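PDB 4FXT: uncharacterized protein from Bacteroides ovatus, which is of unknown function, joining an N-terminal DUF3823 domain of the transthyretin clan to a C-terminal domain of the E-set clan. Local coordinates for residues 27-32 and 65-70; 96-101 and 123-128; 114-119 and 161-166; 103-108 and 195-200; 132-137 and 145-150. One frame throughout, in Å; residues are numbered along the deposited sequence.

Interaction 1. Residues 27-32 and 65-70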
# COMPACT_ATOMS: atom_id res chain seq x y z
N SER A 27 -6.81 4.32 -4.93
CA SER A 27 -7.61 4.40 -3.70
C SER A 27 -7.18 5.52 -2.75
O SER A 27 -8.01 6.09 -2.02
CB SER A 27 -7.50 3.09 -2.94
OG SER A 27 -6.18 2.89 -2.46
N SER A 28 -5.85 5.79 -2.72
CA SER A 28 -5.26 6.72 -1.77
C SER A 28 -4.66 7.92 -2.45
O SER A 28 -4.17 7.85 -3.59
CB SER A 28 -4.19 5.99 -0.97
OG SER A 28 -4.81 4.87 -0.36
N GLU A 29 -4.73 9.05 -1.72
CA GLU A 29 -4.29 10.37 -2.16
C GLU A 29 -3.71 11.21 -1.05
O GLU A 29 -3.82 10.88 0.14
CB GLU A 29 -5.50 11.14 -2.72
CG GLU A 29 -6.19 10.53 -3.92
CD GLU A 29 -7.54 11.12 -4.30
OE1 GLU A 29 -7.87 12.26 -3.90
OE2 GLU A 29 -8.27 10.41 -5.02
N PHE A 30 -3.13 12.35 -1.46
CA PHE A 30 -2.70 13.49 -0.67
C PHE A 30 -3.32 14.73 -1.33
O PHE A 30 -3.65 14.69 -2.51
CB PHE A 30 -1.18 13.62 -0.49
CG PHE A 30 -0.44 12.46 0.13
CD1 PHE A 30 -0.80 11.98 1.39
CD2 PHE A 30 0.73 11.99 -0.44
CE1 PHE A 30 -0.09 10.92 1.97
CE2 PHE A 30 1.46 10.95 0.16
CZ PHE A 30 1.04 10.41 1.35
N ALA A 31 -3.51 15.80 -0.58
CA ALA A 31 -4.02 17.04 -1.14
C ALA A 31 -2.98 18.11 -0.98
O ALA A 31 -2.36 18.24 0.09
CB ALA A 31 -5.34 17.45 -0.50
N LEU A 32 -2.77 18.86 -2.06
CA LEU A 32 -1.74 19.88 -2.13
C LEU A 32 -2.41 21.28 -2.21
O LEU A 32 -3.31 21.51 -3.01
CB LEU A 32 -0.89 19.54 -3.35
CG LEU A 32 0.61 19.72 -3.24
CD1 LEU A 32 1.15 19.28 -1.90
CD2 LEU A 32 1.31 18.98 -4.35
N VAL A 65 -1.45 17.68 2.92
CA VAL A 65 -2.21 17.05 4.00
C VAL A 65 -2.62 15.66 3.61
O VAL A 65 -2.88 15.38 2.44
CB VAL A 65 -3.46 17.85 4.44
CG1 VAL A 65 -3.07 19.09 5.23
CG2 VAL A 65 -4.38 18.19 3.26
N ARG A 66 -2.70 14.80 4.62
CA ARG A 66 -3.14 13.41 4.48
C ARG A 66 -4.65 13.41 4.63
O ARG A 66 -5.18 14.03 5.55
CB ARG A 66 -2.45 12.48 5.50
CG ARG A 66 -0.92 12.51 5.50
CD ARG A 66 -0.41 11.86 6.76
NE ARG A 66 1.00 12.13 7.05
CZ ARG A 66 1.46 13.22 7.69
NH1 ARG A 66 0.64 14.22 7.99
NH2 ARG A 66 2.75 13.35 7.94
N MSE A 67 -5.34 12.75 3.71
CA MSE A 67 -6.81 12.67 3.72
C MSE A 67 -7.27 11.45 2.88
O MSE A 67 -6.45 10.57 2.52
CB MSE A 67 -7.45 13.99 3.20
CG MSE A 67 -6.71 14.61 2.01
SE MSE A 67 -6.53 13.51 0.38
CE MSE A 67 -8.47 13.57 -0.22
N GLY A 68 -8.57 11.43 2.60
CA GLY A 68 -9.21 10.40 1.81
C GLY A 68 -9.42 9.12 2.58
O GLY A 68 -9.67 9.17 3.78
N ASN A 69 -9.32 7.97 1.89
CA ASN A 69 -9.59 6.67 2.48
C ASN A 69 -8.32 5.86 2.71
O ASN A 69 -8.42 4.68 3.09
CB ASN A 69 -10.53 5.90 1.58
CG ASN A 69 -11.87 6.57 1.40
OD1 ASN A 69 -12.60 6.87 2.36
ND2 ASN A 69 -12.23 6.74 0.16
N ALA A 70 -7.14 6.51 2.54
CA ALA A 70 -5.83 5.88 2.73
C ALA A 70 -5.73 5.06 4.06
O ALA A 70 -6.27 5.50 5.10
CB ALA A 70 -4.75 6.94 2.71
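Ala31 and Val65 form a regular antiparallel hydrogen-bonded pair where strands 28-32 and 65-68 meet in a four-stranded sheet of the N-terminal DUF3823 domain, a family of the transthyretin clan. Ala31 N donates to Val65 O at 3.1 Å with a nearly straight N-H...O angle of 172°, and Val65 N returns a bond to Ala31 O at 3.0 Å. From this pair toward Ser28, the contact depends mostly on side chains.

On the face that bears Ala31, its methyl carbon CB touches two partners, Val65 CG2 at 4.0 Å and CG of Met67. Met67 is selenomethionine in this model. Its CG sits between the backbone N and the carbonyl carbon (chi1 40°); a bend at chi2 sets SE 3.8 Å from Glu29 O, and another at chi3 turns CE toward the Glu29 carboxylate.

On the face that bears Phe30, the ring and Arg66 lie side by side and point the same way. Phe30 CE1 is 4.0 Å from Arg66 CG, and the ring and guanidinium planes are 87° apart, which rules out a parallel stack; the aliphatic root of the arginine makes the contact. At the loop end, Ser28 OG stands 3.4 Å from Ala70 CA.

Further out, the guanidinium is fixed by a salt bridge to Asp78 and a hydrogen bond to the carbonyl of Pro93, while Leu64 also packs on Phe30. Strand 43-46 flanks the other side of strand 28-33. Ser28 OG donates to Ser27 OG at 3.2 Å, and Ser27 OG is bonded in turn to Arg24 O.

Interaction 2. Residues 96-101 and 123-128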
# COMPACT_ATOMS: atom_id res chain seq x y z
N PRO A 96 0.63 4.00 9.24
CA PRO A 96 -0.44 3.02 9.00
C PRO A 96 -1.05 2.49 10.30
O PRO A 96 -0.40 2.57 11.36
CB PRO A 96 0.26 1.89 8.23
CG PRO A 96 1.65 2.32 8.01
CD PRO A 96 1.96 3.45 8.89
N TYR A 97 -2.30 1.97 10.24
CA TYR A 97 -2.93 1.43 11.45
C TYR A 97 -2.25 0.10 11.76
O TYR A 97 -1.77 -0.14 12.87
CB TYR A 97 -4.44 1.33 11.28
CG TYR A 97 -5.07 2.68 11.00
CD1 TYR A 97 -5.25 3.61 12.02
CD2 TYR A 97 -5.51 3.03 9.72
CE1 TYR A 97 -5.80 4.86 11.78
CE2 TYR A 97 -6.08 4.27 9.47
CZ TYR A 97 -6.23 5.18 10.50
OH TYR A 97 -6.82 6.42 10.31
N PHE A 98 -2.10 -0.70 10.71
CA PHE A 98 -1.39 -1.96 10.65
C PHE A 98 -0.43 -1.92 9.48
O PHE A 98 -0.76 -1.32 8.43
CB PHE A 98 -2.37 -3.13 10.53
CG PHE A 98 -3.20 -3.42 11.76
CD1 PHE A 98 -4.41 -2.78 11.97
CD2 PHE A 98 -2.78 -4.35 12.70
CE1 PHE A 98 -5.18 -3.05 13.10
CE2 PHE A 98 -3.55 -4.64 13.82
CZ PHE A 98 -4.74 -3.97 14.02
N PHE A 99 0.77 -2.49 9.66
CA PHE A 99 1.78 -2.47 8.61
C PHE A 99 2.21 -3.91 8.27
O PHE A 99 2.35 -4.74 9.17
CB PHE A 99 2.98 -1.61 9.04
CG PHE A 99 4.12 -1.51 8.04
CD1 PHE A 99 3.96 -0.83 6.83
CD2 PHE A 99 5.37 -2.03 8.34
CE1 PHE A 99 5.01 -0.73 5.91
CE2 PHE A 99 6.43 -1.91 7.43
CZ PHE A 99 6.24 -1.25 6.22
N VAL A 100 2.38 -4.19 6.96
CA VAL A 100 2.82 -5.51 6.48
C VAL A 100 4.29 -5.42 6.05
O VAL A 100 4.59 -4.64 5.14
CB VAL A 100 1.94 -6.08 5.33
CG1 VAL A 100 2.24 -7.57 5.12
CG2 VAL A 100 0.45 -5.91 5.63
N ARG A 101 5.18 -6.21 6.68
CA ARG A 101 6.61 -6.26 6.22
C ARG A 101 7.16 -7.71 6.08
O ARG A 101 6.54 -8.70 6.48
CB ARG A 101 7.57 -5.50 7.16
CG ARG A 101 7.89 -6.23 8.48
CD ARG A 101 8.78 -5.36 9.34
NE ARG A 101 8.06 -4.19 9.85
CZ ARG A 101 8.63 -3.02 10.11
NH1 ARG A 101 9.92 -2.82 9.82
NH2 ARG A 101 7.91 -2.02 10.61
N ALA A 123 -2.35 1.85 18.31
CA ALA A 123 -2.84 1.02 19.43
C ALA A 123 -4.38 1.00 19.53
O ALA A 123 -4.98 0.01 19.96
CB ALA A 123 -2.26 1.53 20.74
N ASN A 124 -4.99 2.12 19.14
CA ASN A 124 -6.41 2.41 19.08
C ASN A 124 -7.15 1.50 18.06
O ASN A 124 -8.30 1.14 18.31
CB ASN A 124 -6.53 3.88 18.67
CG ASN A 124 -7.91 4.36 18.35
OD1 ASN A 124 -8.87 4.10 19.10
ND2 ASN A 124 -8.02 5.12 17.25
N ALA A 125 -6.49 1.17 16.92
CA ALA A 125 -7.03 0.40 15.78
C ALA A 125 -7.27 -1.06 16.13
O ALA A 125 -6.57 -1.63 16.97
CB ALA A 125 -6.08 0.47 14.60
N ASN A 126 -8.24 -1.68 15.43
CA ASN A 126 -8.61 -3.08 15.61
C ASN A 126 -8.63 -3.76 14.27
O ASN A 126 -9.14 -3.21 13.29
CB ASN A 126 -9.94 -3.19 16.32
CG ASN A 126 -9.92 -2.63 17.72
OD1 ASN A 126 -10.72 -1.75 18.05
ND2 ASN A 126 -8.97 -3.05 18.56
N MSE A 127 -8.03 -4.94 14.22
CA MSE A 127 -7.84 -5.75 13.01
C MSE A 127 -9.18 -6.36 12.57
O MSE A 127 -9.89 -6.92 13.41
CB MSE A 127 -6.80 -6.83 13.33
CG MSE A 127 -6.65 -7.91 12.29
SE MSE A 127 -4.99 -8.96 12.47
CE MSE A 127 -4.90 -9.44 14.45
N GLU A 128 -9.52 -6.20 11.25
CA GLU A 128 -10.78 -6.75 10.68
C GLU A 128 -10.52 -8.02 9.92
O GLU A 128 -11.31 -8.97 10.03
CB GLU A 128 -11.53 -5.77 9.77
CG GLU A 128 -12.19 -4.58 10.45
CD GLU A 128 -13.07 -3.75 9.52
OE1 GLU A 128 -13.14 -4.10 8.32
OE2 GLU A 128 -13.71 -2.79 10.00
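Phe98 packs across the interior of the C-terminal β-sandwich, E-set by family, against Ala125 and Met127. It lies at the start of strand 98-108 in one sheet, whereas residues 123-128 lead into strand 127-135 of the other.

Apolar contacts come first. Ala125 CB touches two neighbouring aromatic residues, 3.8 Å from Tyr97 CB and 3.9 Å from Phe98 CE1. The far end of the phenylalanine continues to Met127, with Phe98 CZ 3.6 Å from Met127 CB, and these two side chains cross at about a right angle. Val183 and Ser185 of strand 176-185 also touch Phe98.

A second group sets the ring against backbone. Phe98 CE1 lies 3.7 Å from Asn126 C, and Phe98 CZ approaches Met127 N, both obliquely to the ring, so its tip rests on the peptide linking these residues.

The third kind is a Met-aromatic contact. Met127, a selenomethionine here, has CG anti to the backbone N (chi1 170°), and SE ends 5.4 Å from the centroid of the Phe98 ring, 33° off its normal.

Polar fastening comes from outside the two segments: Asp186 OD1 accepts from Asn126 N. The phenol of Tyr97 reaches the N-terminal domain, where its OH is hydrogen-bonded to Arg74 NH2, and Arg74 NH1 also holds Gly68 O.

Interaction 3. Residues 114-119 and 161-166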
# COMPACT_ATOMS: atom_id res chain seq x y z
N ALA A 114 2.89 -18.14 1.45
CA ALA A 114 3.11 -16.75 1.83
C ALA A 114 3.67 -16.67 3.24
O ALA A 114 3.12 -17.27 4.16
CB ALA A 114 1.82 -15.96 1.74
N ARG A 115 4.79 -15.92 3.40
CA ARG A 115 5.42 -15.63 4.69
C ARG A 115 5.39 -14.12 4.87
O ARG A 115 5.72 -13.38 3.94
CB ARG A 115 6.82 -16.22 4.80
CG ARG A 115 6.78 -17.73 4.65
CD ARG A 115 8.14 -18.37 4.67
NE ARG A 115 8.09 -19.71 4.10
CZ ARG A 115 7.83 -20.82 4.79
NH1 ARG A 115 7.60 -20.75 6.10
NH2 ARG A 115 7.81 -21.99 4.18
N PHE A 116 4.91 -13.66 6.03
CA PHE A 116 4.71 -12.24 6.28
C PHE A 116 4.68 -11.91 7.78
O PHE A 116 4.34 -12.75 8.61
CB PHE A 116 3.37 -11.80 5.63
CG PHE A 116 2.20 -12.65 6.05
CD1 PHE A 116 1.91 -13.84 5.39
CD2 PHE A 116 1.41 -12.29 7.14
CE1 PHE A 116 0.85 -14.66 5.81
CE2 PHE A 116 0.33 -13.09 7.54
CZ PHE A 116 0.05 -14.26 6.86
N THR A 117 4.97 -10.64 8.09
CA THR A 117 4.93 -10.09 9.43
C THR A 117 3.96 -8.92 9.43
O THR A 117 3.86 -8.18 8.44
CB THR A 117 6.35 -9.71 9.84
OG1 THR A 117 7.21 -10.84 9.63
CG2 THR A 117 6.44 -9.20 11.29
N ILE A 118 3.22 -8.77 10.54
CA ILE A 118 2.19 -7.72 10.71
C ILE A 118 2.43 -7.00 12.00
O ILE A 118 2.60 -7.63 13.05
CB ILE A 118 0.74 -8.28 10.65
CG1 ILE A 118 0.51 -9.04 9.30
CG2 ILE A 118 -0.30 -7.18 10.87
CD1 ILE A 118 -0.80 -9.77 9.19
N ASN A 119 2.43 -5.66 11.94
CA ASN A 119 2.61 -4.79 13.11
C ASN A 119 1.36 -3.98 13.39
O ASN A 119 0.72 -3.52 12.45
CB ASN A 119 3.79 -3.85 12.89
CG ASN A 119 5.12 -4.52 12.57
OD1 ASN A 119 5.80 -4.18 11.57
ND2 ASN A 119 5.51 -5.53 13.36
N ASN A 161 4.44 -15.22 9.98
CA ASN A 161 3.37 -16.19 9.88
C ASN A 161 3.41 -16.78 8.48
O ASN A 161 3.91 -16.12 7.57
CB ASN A 161 1.99 -15.60 10.24
CG ASN A 161 1.79 -15.49 11.73
OD1 ASN A 161 1.52 -16.49 12.43
ND2 ASN A 161 1.85 -14.27 12.25
N THR A 162 2.95 -18.03 8.34
CA THR A 162 2.89 -18.72 7.05
C THR A 162 1.43 -19.08 6.72
O THR A 162 0.69 -19.54 7.58
CB THR A 162 3.78 -19.98 7.08
OG1 THR A 162 5.11 -19.60 7.43
CG2 THR A 162 3.78 -20.76 5.76
N ALA A 163 1.03 -18.85 5.47
CA ALA A 163 -0.28 -19.19 4.95
C ALA A 163 -0.14 -19.68 3.50
O ALA A 163 0.73 -19.19 2.76
CB ALA A 163 -1.22 -18.01 5.05
N GLU A 164 -0.95 -20.67 3.10
CA GLU A 164 -0.89 -21.21 1.76
C GLU A 164 -2.21 -21.02 1.05
O GLU A 164 -3.24 -21.51 1.54
CB GLU A 164 -0.52 -22.69 1.79
CG GLU A 164 0.86 -22.97 2.32
CD GLU A 164 1.22 -24.44 2.35
OE1 GLU A 164 0.40 -25.25 2.82
OE2 GLU A 164 2.37 -24.76 1.96
N ILE A 165 -2.16 -20.33 -0.12
CA ILE A 165 -3.30 -20.04 -1.00
C ILE A 165 -3.15 -20.92 -2.24
O ILE A 165 -2.06 -21.03 -2.80
CB ILE A 165 -3.40 -18.53 -1.34
CG1 ILE A 165 -4.68 -18.21 -2.17
CG2 ILE A 165 -2.12 -17.99 -2.00
CD1 ILE A 165 -5.03 -16.79 -2.31
N GLU A 166 -4.25 -21.57 -2.64
CA GLU A 166 -4.27 -22.44 -3.80
C GLU A 166 -4.29 -21.61 -5.12
O GLU A 166 -5.05 -20.64 -5.25
CB GLU A 166 -5.49 -23.36 -3.72
CG GLU A 166 -5.48 -24.44 -4.79
CD GLU A 166 -6.50 -25.54 -4.60
OE1 GLU A 166 -6.43 -26.25 -3.57
OE2 GLU A 166 -7.28 -25.78 -5.54
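An antiparallel ladder joins the middle strand and one outer strand of the three-stranded sheet in the C-terminal β-sandwich, pairing Ala114 with Ala163 and Phe116 with Asn161. Each pair is closed by two backbone bonds: Ala114 N to Ala163 O at 2.7 Å with its return from Ala163 N, and Asn161 N to Phe116 O at 2.8 Å with its return from Phe116 N. Between them, Arg115 and Thr162 form the non-hydrogen-bonded pair, flanked by CA-H...O contacts, Thr162 CA to Ala114 O at 3.2 Å and Arg115 CA to Asn161 O.

Phe116 CG lies between the backbone N and the carbonyl carbon (chi1 53°), and the ring leans toward the partner strand. Asn161 O stands over one face of the ring, offset toward the rim, 3.7 Å from Phe116 CD1. Ala163 CB meets the ring's edge, 4.0 Å from CE1 of Phe116. Replacing Phe116 by an alanine would probably leave Ala163 CB without its aromatic neighbour and open a gap where the ring also packs on Leu151.

On the other face, Thr162 CG2 covers a face of the Arg115 guanidinium, but Arg115 NH1 and Thr162 OG1 meet at too poor an angle to bond. Packing toward Ile132 is mostly apolar, Asn161 turning its ND2 to Ser156. With every cross-strand hydrogen bond running between backbone atoms, the register probably depends little on side-chain polarity.

Interaction 4. Residues 103-108 and 195-200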
# COMPACT_ATOMS: atom_id res chain seq x y z
N VAL A 103 7.81 -9.76 3.55
CA VAL A 103 6.89 -10.59 2.79
C VAL A 103 7.63 -11.34 1.67
O VAL A 103 8.38 -10.74 0.92
CB VAL A 103 5.75 -9.71 2.22
CG1 VAL A 103 4.78 -10.53 1.40
CG2 VAL A 103 5.02 -9.01 3.36
N SER A 104 7.42 -12.65 1.59
CA SER A 104 8.01 -13.55 0.61
C SER A 104 7.00 -14.59 0.19
O SER A 104 6.12 -14.96 0.97
CB SER A 104 9.26 -14.22 1.16
OG SER A 104 8.97 -14.89 2.38
N PHE A 105 7.09 -15.03 -1.08
CA PHE A 105 6.18 -16.02 -1.65
C PHE A 105 6.95 -17.10 -2.39
O PHE A 105 8.04 -16.83 -2.93
CB PHE A 105 5.19 -15.37 -2.61
CG PHE A 105 4.36 -14.25 -2.03
CD1 PHE A 105 3.19 -14.52 -1.34
CD2 PHE A 105 4.73 -12.93 -2.21
CE1 PHE A 105 2.41 -13.48 -0.81
CE2 PHE A 105 3.95 -11.89 -1.68
CZ PHE A 105 2.80 -12.17 -0.99
N ALA A 106 6.39 -18.32 -2.42
CA ALA A 106 6.98 -19.45 -3.10
C ALA A 106 5.93 -20.41 -3.59
O ALA A 106 4.95 -20.66 -2.90
CB ALA A 106 7.94 -20.18 -2.17
N LYS A 107 6.12 -20.95 -4.78
CA LYS A 107 5.22 -21.98 -5.31
C LYS A 107 5.62 -23.31 -4.68
O LYS A 107 6.81 -23.64 -4.66
CB LYS A 107 5.24 -22.03 -6.87
CG LYS A 107 4.46 -23.19 -7.48
CD LYS A 107 4.73 -23.33 -8.98
CE LYS A 107 4.22 -24.60 -9.64
NZ LYS A 107 2.73 -24.70 -9.64
N ASN A 108 4.65 -24.01 -4.09
CA ASN A 108 4.80 -25.33 -3.49
C ASN A 108 3.60 -26.14 -3.93
O ASN A 108 2.51 -25.96 -3.38
CB ASN A 108 4.97 -25.25 -1.96
CG ASN A 108 6.32 -24.69 -1.54
OD1 ASN A 108 7.39 -25.07 -2.07
ND2 ASN A 108 6.32 -23.84 -0.51
N GLN A 195 4.21 -5.39 -0.85
CA GLN A 195 4.48 -5.08 -2.23
C GLN A 195 3.88 -6.20 -3.11
O GLN A 195 3.72 -7.32 -2.62
CB GLN A 195 5.98 -4.89 -2.47
CG GLN A 195 6.49 -3.53 -1.96
CD GLN A 195 5.86 -2.29 -2.64
OE1 GLN A 195 5.76 -2.20 -3.88
NE2 GLN A 195 5.47 -1.28 -1.83
N SER A 196 3.44 -5.85 -4.36
CA SER A 196 2.95 -6.85 -5.31
C SER A 196 4.17 -7.54 -5.89
O SER A 196 4.96 -6.87 -6.53
CB SER A 196 2.06 -6.23 -6.36
OG SER A 196 1.60 -7.22 -7.27
N ILE A 197 4.38 -8.82 -5.53
CA ILE A 197 5.56 -9.60 -5.86
C ILE A 197 5.25 -10.66 -6.91
O ILE A 197 4.34 -11.47 -6.74
CB ILE A 197 6.10 -10.26 -4.55
CG1 ILE A 197 6.45 -9.16 -3.51
CG2 ILE A 197 7.30 -11.20 -4.84
CD1 ILE A 197 6.86 -9.66 -2.21
N LYS A 198 6.09 -10.66 -7.97
CA LYS A 198 6.01 -11.66 -9.03
C LYS A 198 6.47 -13.01 -8.50
O LYS A 198 7.50 -13.09 -7.80
CB LYS A 198 6.82 -11.25 -10.25
CG LYS A 198 6.54 -12.17 -11.42
CD LYS A 198 7.62 -12.23 -12.50
CE LYS A 198 7.83 -11.02 -13.34
NZ LYS A 198 8.74 -11.38 -14.46
N VAL A 199 5.71 -14.07 -8.81
CA VAL A 199 5.99 -15.44 -8.39
C VAL A 199 6.03 -16.32 -9.62
O VAL A 199 5.00 -16.45 -10.29
CB VAL A 199 4.96 -15.96 -7.35
CG1 VAL A 199 5.30 -17.36 -6.88
CG2 VAL A 199 4.82 -15.01 -6.18
N ALA A 200 7.18 -16.92 -9.91
CA ALA A 200 7.33 -17.81 -11.05
C ALA A 200 6.52 -19.07 -10.86
O ALA A 200 6.49 -19.61 -9.76
CB ALA A 200 8.80 -18.17 -11.24
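Phe105 brings the edge of its ring to Ile197, with Phe105 CE2 3.7 Å from Ile197 CD1 and the two side chains crossing obliquely. At the root of the same residue, Phe105 CB meets Val199 CG2 at 3.6 Å. Ile197 CD1 also reaches Val103, two residues earlier on the strand than Phe105, 3.6 Å from Val103 O and a looser 4.3 Å from Val103 CG1. At the far end, Lys107 CB lies 4.0 Å from Ala200 O, while Lys107 NZ turns off to Gly109 O.

Ala114 of the same sheet, together with Ala179 and Val181 of the facing one, also touches Phe105. An alanine at Phe105 would keep the CB contact to Val199 but is likely to leave Ile197 CB and CD1 without the ring they pack on, opening a gap between the sheets.

The short strand axes are 6.9 Å apart at closest approach and run 19° from parallel, and the segments share no hydrogen bond. Van der Waals packing, mostly of side chains, thus joins outermost strands of two facing sheets, the first and last strands of the domain lying nearly parallel, which is consistent with the immunoglobulin-like β-sandwich of the E-set clan.

Interaction 5. Residues 132-137 and 145-150. With EDO (1,2-ethanediol), chain O.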
# COMPACT_ATOMS: atom_id res chain seq x y z
N ILE A 132 -4.58 -12.84 1.60
CA ILE A 132 -3.56 -13.18 0.61
C ILE A 132 -4.26 -13.11 -0.73
O ILE A 132 -5.34 -13.69 -0.88
CB ILE A 132 -2.80 -14.53 0.83
CG1 ILE A 132 -2.12 -14.62 2.21
CG2 ILE A 132 -1.79 -14.80 -0.28
CD1 ILE A 132 -2.90 -15.31 3.11
N TYR A 133 -3.68 -12.38 -1.69
CA TYR A 133 -4.29 -12.20 -3.01
C TYR A 133 -3.34 -12.66 -4.11
O TYR A 133 -2.12 -12.47 -4.00
CB TYR A 133 -4.66 -10.72 -3.19
CG TYR A 133 -5.53 -10.22 -2.06
CD1 TYR A 133 -6.89 -10.51 -2.01
CD2 TYR A 133 -5.00 -9.46 -1.02
CE1 TYR A 133 -7.69 -10.11 -0.94
CE2 TYR A 133 -5.79 -9.02 0.04
CZ TYR A 133 -7.14 -9.36 0.08
OH TYR A 133 -7.94 -9.00 1.13
N LEU A 134 -3.89 -13.31 -5.14
CA LEU A 134 -3.19 -13.73 -6.37
C LEU A 134 -3.85 -13.08 -7.55
O LEU A 134 -5.08 -13.13 -7.63
CB LEU A 134 -3.13 -15.27 -6.56
CG LEU A 134 -2.55 -16.17 -5.43
CD1 LEU A 134 -2.68 -17.62 -5.78
CD2 LEU A 134 -1.10 -15.84 -5.10
N GLY A 135 -3.07 -12.44 -8.42
CA GLY A 135 -3.56 -11.74 -9.60
C GLY A 135 -2.77 -12.02 -10.86
O GLY A 135 -1.63 -12.50 -10.79
N THR A 136 -3.36 -11.72 -12.04
CA THR A 136 -2.68 -11.95 -13.32
C THR A 136 -1.66 -10.81 -13.57
O THR A 136 -0.58 -11.05 -14.12
CB THR A 136 -3.66 -12.11 -14.50
OG1 THR A 136 -4.41 -10.92 -14.66
CG2 THR A 136 -4.66 -13.24 -14.33
N GLY A 137 -2.04 -9.59 -13.14
CA GLY A 137 -1.25 -8.38 -13.33
C GLY A 137 -0.63 -7.77 -12.09
O GLY A 137 -1.06 -8.04 -10.98
N LYS A 145 -8.44 -9.31 -8.21
CA LYS A 145 -7.82 -10.57 -7.77
C LYS A 145 -8.37 -11.73 -8.55
O LYS A 145 -9.52 -11.69 -9.00
CB LYS A 145 -8.07 -10.79 -6.26
CG LYS A 145 -9.57 -10.66 -5.96
CD LYS A 145 -9.99 -10.76 -4.56
CE LYS A 145 -11.43 -10.26 -4.41
NZ LYS A 145 -12.42 -11.04 -5.18
N GLU A 146 -7.54 -12.79 -8.69
CA GLU A 146 -7.94 -14.03 -9.36
C GLU A 146 -8.28 -15.08 -8.29
O GLU A 146 -9.04 -16.01 -8.53
CB GLU A 146 -6.83 -14.50 -10.33
CG GLU A 146 -7.38 -15.22 -11.54
CD GLU A 146 -8.20 -14.33 -12.46
OE1 GLU A 146 -7.94 -13.11 -12.52
OE2 GLU A 146 -9.09 -14.89 -13.15
N ALA A 147 -7.73 -14.87 -7.08
CA ALA A 147 -7.95 -15.69 -5.89
C ALA A 147 -7.66 -14.90 -4.62
O ALA A 147 -6.76 -14.04 -4.61
CB ALA A 147 -7.07 -16.92 -5.95
N GLU A 148 -8.41 -15.19 -3.54
CA GLU A 148 -8.16 -14.55 -2.24
C GLU A 148 -8.25 -15.58 -1.16
O GLU A 148 -8.85 -16.65 -1.35
CB GLU A 148 -9.08 -13.35 -1.91
CG GLU A 148 -10.53 -13.63 -1.59
CD GLU A 148 -11.35 -12.44 -1.09
OE1 GLU A 148 -10.76 -11.51 -0.49
OE2 GLU A 148 -12.59 -12.50 -1.21
N LEU A 149 -7.65 -15.27 -0.02
CA LEU A 149 -7.68 -16.08 1.19
C LEU A 149 -7.89 -15.16 2.37
O LEU A 149 -7.07 -14.26 2.56
CB LEU A 149 -6.38 -16.89 1.30
CG LEU A 149 -6.30 -17.91 2.41
CD1 LEU A 149 -7.40 -18.95 2.28
CD2 LEU A 149 -4.97 -18.59 2.38
N LYS A 150 -9.03 -15.26 3.06
CA LYS A 150 -9.33 -14.40 4.21
C LYS A 150 -8.96 -15.20 5.47
O LYS A 150 -9.52 -16.27 5.71
CB LYS A 150 -10.79 -13.94 4.18
CG LYS A 150 -11.18 -13.17 2.92
CD LYS A 150 -12.67 -12.74 2.81
CE LYS A 150 -13.14 -11.65 3.74
NZ LYS A 150 -14.56 -11.28 3.49
C1 EDO O . -5.40 -8.71 -10.87
O1 EDO O . -4.47 -8.27 -11.87
C2 EDO O . -6.54 -9.64 -11.41
O2 EDO O . -6.07 -10.93 -11.80
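Ile132 opens the pairing with Leu149: its N donates to Leu149 O at 3.0 Å, and Leu149 N returns a bond to Ile132 O. Their side chains lie side by side, pointing the same way, with Ile132 CD1 3.9 Å from Leu149 CD2. Ile165 of the facing sheet touches both residues.

Tyr133, on the other face, runs beside Glu148. CG of this glutamate lies between its backbone N and carbonyl carbon (chi1 71°), and the extended chain beyond brings OE1 to the ring's edge, near its plane, 3.4 Å from Tyr133 CE1. Lys145 CD approaches the ring obliquely at Tyr133 CD1.

At Leu134 the hairpin of strands 127-135 and 147-150 contains a classic β-bulge, since Glu146 and Ala147 both face this one residue. Leu134 O accepts from Glu146 N at 2.7 Å (N-H...O 163°) and from Ala147 N at 3.2 Å (145°), the second bond being longer and more bent. Leu134 N donates to Ala147 O, and Leu134 CB packs loosely on Ala147 CB.

Past Gly135, whose CA touches it, a 1,2-ethanediol molecule, probably from the crystallisation liquor, occupies the turn. Thr136 N donates to the diol's O2 at 2.8 Å, with a weak further bond from Thr136 OG1. That O2 donates a hydrogen bond to Glu146 OE1 at 3.0 Å, linking the two segments through the ligand. Gly137 N holds the diol's O1 at 3.0 Å, and the molecule is also hydrogen-bonded to Leu139 O.

How the interactions relate
Interaction 1 belongs to the N-terminal domain; the other four share the C-terminal sandwich. Interactions 1 and 2 come within about 5 Å at their nearest atoms without touching, whereas the centres of interactions 1 and 4 are about 29 Å apart. Interactions 2, 3 and 4 meet through neighbouring strands 98-108 and 111-120, where Asn119 OD1 lies 2.8 Å from Arg101 NE and Ala114 CB lies 3.6 Å from Phe105 CE1. Interaction 3 faces interaction 5 across the core, Ala163 CB being 3.7 Å from Ile132 CD1. In sequence, interaction 5 is nested within interaction 3, and that within interaction 4. The ethanediol lies in interaction 5 and marks no known functional site.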